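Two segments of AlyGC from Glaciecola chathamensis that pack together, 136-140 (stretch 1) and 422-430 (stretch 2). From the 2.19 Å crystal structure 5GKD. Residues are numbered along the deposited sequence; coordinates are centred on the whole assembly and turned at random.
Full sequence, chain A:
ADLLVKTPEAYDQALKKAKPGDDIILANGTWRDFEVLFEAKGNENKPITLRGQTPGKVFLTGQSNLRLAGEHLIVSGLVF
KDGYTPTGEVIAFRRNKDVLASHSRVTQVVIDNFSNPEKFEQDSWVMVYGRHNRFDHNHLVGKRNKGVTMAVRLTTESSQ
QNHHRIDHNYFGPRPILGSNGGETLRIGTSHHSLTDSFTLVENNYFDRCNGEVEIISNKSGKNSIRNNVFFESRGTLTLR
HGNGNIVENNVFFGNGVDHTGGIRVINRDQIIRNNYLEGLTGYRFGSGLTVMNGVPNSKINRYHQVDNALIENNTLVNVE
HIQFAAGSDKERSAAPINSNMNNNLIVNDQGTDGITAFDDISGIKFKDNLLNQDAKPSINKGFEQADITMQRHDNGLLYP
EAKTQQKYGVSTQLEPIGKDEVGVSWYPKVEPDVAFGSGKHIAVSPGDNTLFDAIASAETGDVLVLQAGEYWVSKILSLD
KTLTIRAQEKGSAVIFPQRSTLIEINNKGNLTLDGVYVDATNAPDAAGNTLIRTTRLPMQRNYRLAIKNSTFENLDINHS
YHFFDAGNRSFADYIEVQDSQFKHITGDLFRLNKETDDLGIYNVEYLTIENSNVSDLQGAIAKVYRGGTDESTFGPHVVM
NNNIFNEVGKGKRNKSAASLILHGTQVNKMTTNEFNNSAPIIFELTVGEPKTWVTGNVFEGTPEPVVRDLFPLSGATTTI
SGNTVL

Stretch 1 136-140: DHNHL
Stretch 2 422-430: VGVSWYPKV

Segments far apart in sequence can pack closely without a single direct hydrogen bond between them, provided that backbone shape, aromatic contact and bound water share the work; two segments of AlyGC illustrate the principle. In the first, the chain is extended at Asp-136 (phi/psi -140/153), turns through left-handed angles at His-137 (52/38), passes Asn-138 (-102/172) and settles into a strand at His-139 (-142/102) and Leu-140 (-118/116). The second has no regular helix or strand. It runs extended through Val-422 (-136/156), bends at Gly-423 (79/-145), and then makes a type I beta turn from Val-424 (-123/145) to Tyr-427, with Ser-425 at -71/-18 and Trp-426 at -102/8. Tyr-427 (-136/126), Pro-428 (-74/149), Lys-429 (-95/120) and Val-430 (-130/166) are extended again. Overall the two stretches run in roughly the same direction.

The closest pair of CA atoms across the stretches is His-137 and Gly-423, 4.4 Å apart. Glycine suits this bend: a CB at these angles would jam against the preceding carbonyl oxygen and crowd Lys-429 NZ. Its CA instead offers a C-H to the carbonyl of Asn-138, just before the strand, with Gly-423 CA 3.5 Å from Asn-138 O and an angle of 153° at the hydrogen. Alongside, His-137 O lies 3.3 Å from Val-424 CG1 (Val-424 chi1 m), a van der Waals contact.

The main side-chain contact centres on His-139, whose CA-to-CB bond points toward the second stretch (chi1 t, chi2 135°). Tyr-427 (chi1 t, chi2 87°) turns its ring edge to the imidazole face: centroids are 5.3 Å apart, planes meet at 79°, and Tyr-427 CD2 lies 3.8 Å from His-139 CE1. Such a pairing sets the weakly positive rim of one ring against the pi cloud of the other. Pro-428 O also approaches, 3.4 Å from His-139 CE1.

Water supplies the polar links. Water 1 lies 2.7 Å from His-139 ND1 and accepts hydrogen bonds from Val-424 N at 3.0 Å and Lys-429 NZ at 2.9 Å. Water 2 lies 3.0 Å from His-139 NE2 and donates to Pro-428 O at 2.8 Å. Both imidazole nitrogens are thereby tied through water to the second stretch.

Each stretch also has one side-chain hydrogen bond of its own. Lys-429 (m, t, t, p) reaches back so that NZ donates to Val-422 O at 2.9 Å, while His-137 ND1 (chi1 m, chi2 88°) donates to Asp-136 OD2 (chi1 p) at 2.8 Å.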

ATOM      1  N   ASP A 136       2.044 -29.884  23.936  1.00 17.98           N
ATOM      2  CA  ASP A 136       1.074 -29.947  25.022  1.00 19.23           C
ATOM      3  C   ASP A 136       1.248 -28.811  26.024  1.00 20.60           C
ATOM      4  O   ASP A 136       2.347 -28.288  26.215  1.00 19.20           O
ATOM      5  CB  ASP A 136       1.179 -31.279  25.769  1.00 16.74           C
ATOM      6  CG  ASP A 136       2.470 -31.384  26.550  1.00 20.60           C
ATOM      7  OD1 ASP A 136       3.478 -31.770  25.944  1.00 22.43           O
ATOM      8  OD2 ASP A 136       2.493 -31.052  27.756  1.00 22.66           O
ATOM      9  N   HIS A 137       0.135 -28.456  26.685  1.00 20.28           N
ATOM     10  CA  HIS A 137       0.111 -27.431  27.731  1.00 16.06           C
ATOM     11  C   HIS A 137       0.750 -26.127  27.250  1.00 20.73           C
ATOM     12  O   HIS A 137       1.421 -25.424  28.002  1.00 18.36           O
ATOM     13  CB  HIS A 137       0.772 -27.932  29.026  1.00 18.05           C
ATOM     14  CG  HIS A 137       0.045 -29.083  29.670  1.00 22.74           C
ATOM     15  ND1 HIS A 137       0.290 -30.404  29.341  1.00 21.13           N
ATOM     16  CD2 HIS A 137      -0.941 -29.107  30.603  1.00 18.81           C
ATOM     17  CE1 HIS A 137      -0.505 -31.189  30.048  1.00 17.61           C
ATOM     18  NE2 HIS A 137      -1.261 -30.430  30.819  1.00 24.26           N
ATOM     19  N   ASN A 138       0.517 -25.783  25.989  1.00 20.95           N
ATOM     20  CA  ASN A 138       0.997 -24.525  25.442  1.00 20.61           C
ATOM     21  C   ASN A 138      -0.143 -23.503  25.362  1.00 19.66           C
ATOM     22  O   ASN A 138      -1.318 -23.812  25.605  1.00 16.57           O
ATOM     23  CB  ASN A 138       1.653 -24.761  24.076  1.00 15.85           C
ATOM     24  CG  ASN A 138       2.840 -25.682  24.173  1.00 19.89           C
ATOM     25  OD1 ASN A 138       3.830 -25.369  24.842  1.00 20.86           O
ATOM     26  ND2 ASN A 138       2.752 -26.837  23.521  1.00 18.57           N
ATOM     27  N   HIS A 139       0.224 -22.267  25.027  1.00 16.43           N
ATOM     28  CA  HIS A 139      -0.687 -21.122  25.122  1.00 15.89           C
ATOM     29  C   HIS A 139      -0.407 -20.215  23.924  1.00 20.90           C
ATOM     30  O   HIS A 139       0.587 -19.477  23.920  1.00 19.01           O
ATOM     31  CB  HIS A 139      -0.472 -20.420  26.460  1.00 18.40           C
ATOM     32  CG  HIS A 139      -1.268 -19.169  26.666  1.00 18.02           C
ATOM     33  ND1 HIS A 139      -1.933 -18.910  27.846  1.00 18.40           N
ATOM     34  CD2 HIS A 139      -1.445 -18.074  25.887  1.00 15.44           C
ATOM     35  CE1 HIS A 139      -2.516 -17.727  27.772  1.00 18.84           C
ATOM     36  NE2 HIS A 139      -2.227 -17.195  26.596  1.00 18.82           N
ATOM     37  N   LEU A 140      -1.276 -20.280  22.910  1.00 18.88           N
ATOM     38  CA  LEU A 140      -1.124 -19.532  21.667  1.00 17.69           C
ATOM     39  C   LEU A 140      -2.300 -18.583  21.501  1.00 18.96           C
ATOM     40  O   LEU A 140      -3.435 -19.028  21.299  1.00 19.73           O
ATOM     41  CB  LEU A 140      -1.049 -20.465  20.463  1.00 16.26           C
ATOM     42  CG  LEU A 140      -0.095 -21.635  20.654  1.00 17.41           C
ATOM     43  CD1 LEU A 140      -0.094 -22.528  19.428  1.00 21.84           C
ATOM     44  CD2 LEU A 140       1.296 -21.081  20.932  1.00 17.93           C
ATOM     45  N   VAL A 422      -5.969 -26.099  31.081  1.00 23.18           N
ATOM     46  CA  VAL A 422      -5.285 -26.126  29.811  1.00 19.61           C
ATOM     47  C   VAL A 422      -4.299 -24.962  29.807  1.00 18.39           C
ATOM     48  O   VAL A 422      -4.444 -24.006  30.565  1.00 23.05           O
ATOM     49  CB  VAL A 422      -6.359 -26.064  28.698  1.00 23.78           C
ATOM     50  CG1 VAL A 422      -5.888 -25.407  27.569  1.00 25.50           C
ATOM     51  CG2 VAL A 422      -6.853 -27.462  28.320  1.00 20.54           C
ATOM     52  N   GLY A 423      -3.255 -25.062  28.992  1.00 20.81           N
ATOM     53  CA  GLY A 423      -2.263 -23.998  28.969  1.00 21.58           C
ATOM     54  C   GLY A 423      -1.284 -24.086  30.133  1.00 20.67           C
ATOM     55  O   GLY A 423      -0.919 -25.165  30.575  1.00 19.58           O
ATOM     56  N   VAL A 424      -0.859 -22.922  30.630  1.00 21.89           N
ATOM     57  CA  VAL A 424       0.067 -22.829  31.754  1.00 20.77           C
ATOM     58  C   VAL A 424      -0.550 -22.004  32.882  1.00 22.30           C
ATOM     59  O   VAL A 424      -1.293 -21.045  32.656  1.00 23.38           O
ATOM     60  CB  VAL A 424       1.428 -22.237  31.319  1.00 17.86           C
ATOM     61  CG1 VAL A 424       2.025 -23.075  30.231  1.00 19.07           C
ATOM     62  CG2 VAL A 424       1.276 -20.835  30.818  1.00 18.57           C
ATOM     63  N   SER A 425      -0.246 -22.395  34.118  1.00 22.32           N
ATOM     64  CA  SER A 425      -0.763 -21.678  35.276  1.00 25.18           C
ATOM     65  C   SER A 425      -0.115 -20.311  35.461  1.00 24.19           C
ATOM     66  O   SER A 425      -0.670 -19.465  36.160  1.00 24.99           O
ATOM     67  CB  SER A 425      -0.556 -22.518  36.536  1.00 27.97           C
ATOM     68  OG  SER A 425       0.826 -22.664  36.815  1.00 29.68           O
ATOM     69  N   TRP A 426       1.035 -20.076  34.834  1.00 25.17           N
ATOM     70  CA  TRP A 426       1.866 -18.916  35.108  1.00 21.46           C
ATOM     71  C   TRP A 426       1.726 -17.823  34.059  1.00 23.85           C
ATOM     72  O   TRP A 426       2.486 -16.849  34.084  1.00 26.16           O
ATOM     73  CB  TRP A 426       3.328 -19.357  35.251  1.00 19.05           C
ATOM     74  CG  TRP A 426       3.835 -20.284  34.157  1.00 20.43           C
ATOM     75  CD1 TRP A 426       3.957 -21.638  34.225  1.00 16.70           C
ATOM     76  CD2 TRP A 426       4.304 -19.903  32.851  1.00 15.95           C
ATOM     77  NE1 TRP A 426       4.471 -22.121  33.043  1.00 22.05           N
ATOM     78  CE2 TRP A 426       4.683 -21.073  32.186  1.00 15.06           C
ATOM     79  CE3 TRP A 426       4.442 -18.677  32.189  1.00 22.29           C
ATOM     80  CZ2 TRP A 426       5.184 -21.064  30.890  1.00 19.70           C
ATOM     81  CZ3 TRP A 426       4.946 -18.667  30.896  1.00 19.13           C
ATOM     82  CH2 TRP A 426       5.317 -19.848  30.265  1.00 15.67           C
ATOM     83  N   TYR A 427       0.772 -17.955  33.135  1.00 23.39           N
ATOM     84  CA  TYR A 427       0.536 -16.910  32.148  1.00 22.80           C
ATOM     85  C   TYR A 427      -0.972 -16.707  32.028  1.00 23.96           C
ATOM     86  O   TYR A 427      -1.700 -17.676  31.777  1.00 25.87           O
ATOM     87  CB  TYR A 427       1.135 -17.275  30.795  1.00 20.56           C
ATOM     88  CG  TYR A 427       1.424 -16.092  29.905  1.00 21.09           C
ATOM     89  CD1 TYR A 427       2.637 -15.418  29.992  1.00 16.38           C
ATOM     90  CD2 TYR A 427       0.502 -15.661  28.968  1.00 19.80           C
ATOM     91  CE1 TYR A 427       2.909 -14.351  29.175  1.00 18.14           C
ATOM     92  CE2 TYR A 427       0.776 -14.579  28.147  1.00 19.54           C
ATOM     93  CZ  TYR A 427       1.986 -13.937  28.256  1.00 20.25           C
ATOM     94  OH  TYR A 427       2.288 -12.861  27.453  1.00 23.99           O
ATOM     95  N   PRO A 428      -1.463 -15.477  32.188  1.00 24.65           N
ATOM     96  CA  PRO A 428      -2.912 -15.260  32.284  1.00 22.10           C
ATOM     97  C   PRO A 428      -3.623 -15.404  30.951  1.00 22.91           C
ATOM     98  O   PRO A 428      -3.072 -15.117  29.891  1.00 26.24           O
ATOM     99  CB  PRO A 428      -3.016 -13.821  32.804  1.00 20.93           C
ATOM    100  CG  PRO A 428      -1.768 -13.169  32.266  1.00 27.30           C
ATOM    101  CD  PRO A 428      -0.703 -14.235  32.399  1.00 20.22           C
ATOM    102  N   LYS A 429      -4.871 -15.860  31.024  1.00 25.99           N
ATOM    103  CA  LYS A 429      -5.789 -15.864  29.891  1.00 24.34           C
ATOM    104  C   LYS A 429      -6.640 -14.602  29.973  1.00 25.60           C
ATOM    105  O   LYS A 429      -7.352 -14.395  30.953  1.00 29.29           O
ATOM    106  CB  LYS A 429      -6.659 -17.121  29.901  1.00 22.63           C
ATOM    107  CG  LYS A 429      -5.849 -18.423  29.893  1.00 22.56           C
ATOM    108  CD  LYS A 429      -6.735 -19.651  29.851  1.00 18.53           C
ATOM    109  CE  LYS A 429      -5.907 -20.930  29.726  1.00 23.16           C
ATOM    110  NZ  LYS A 429      -5.080 -21.206  30.924  1.00 23.50           N
ATOM    111  N   VAL A 430      -6.574 -13.765  28.946  1.00 27.92           N
ATOM    112  CA  VAL A 430      -6.919 -12.358  29.068  1.00 29.10           C
ATOM    113  C   VAL A 430      -7.903 -11.979  27.963  1.00 30.80           C
ATOM    114  O   VAL A 430      -8.135 -12.738  27.022  1.00 33.42           O
ATOM    115  CB  VAL A 430      -5.637 -11.487  29.050  1.00 35.11           C
ATOM    116  CG1 VAL A 430      -5.124 -11.204  27.630  1.00 29.19           C
ATOM    117  CG2 VAL A 430      -5.817 -10.240  29.890  1.00 40.05           C
TER
HETATM  118  O   HOH W   1      -2.401 -20.451  30.065  1.00 21.76           O
HETATM  119  O   HOH W   2      -3.073 -14.375  27.179  1.00 30.90           O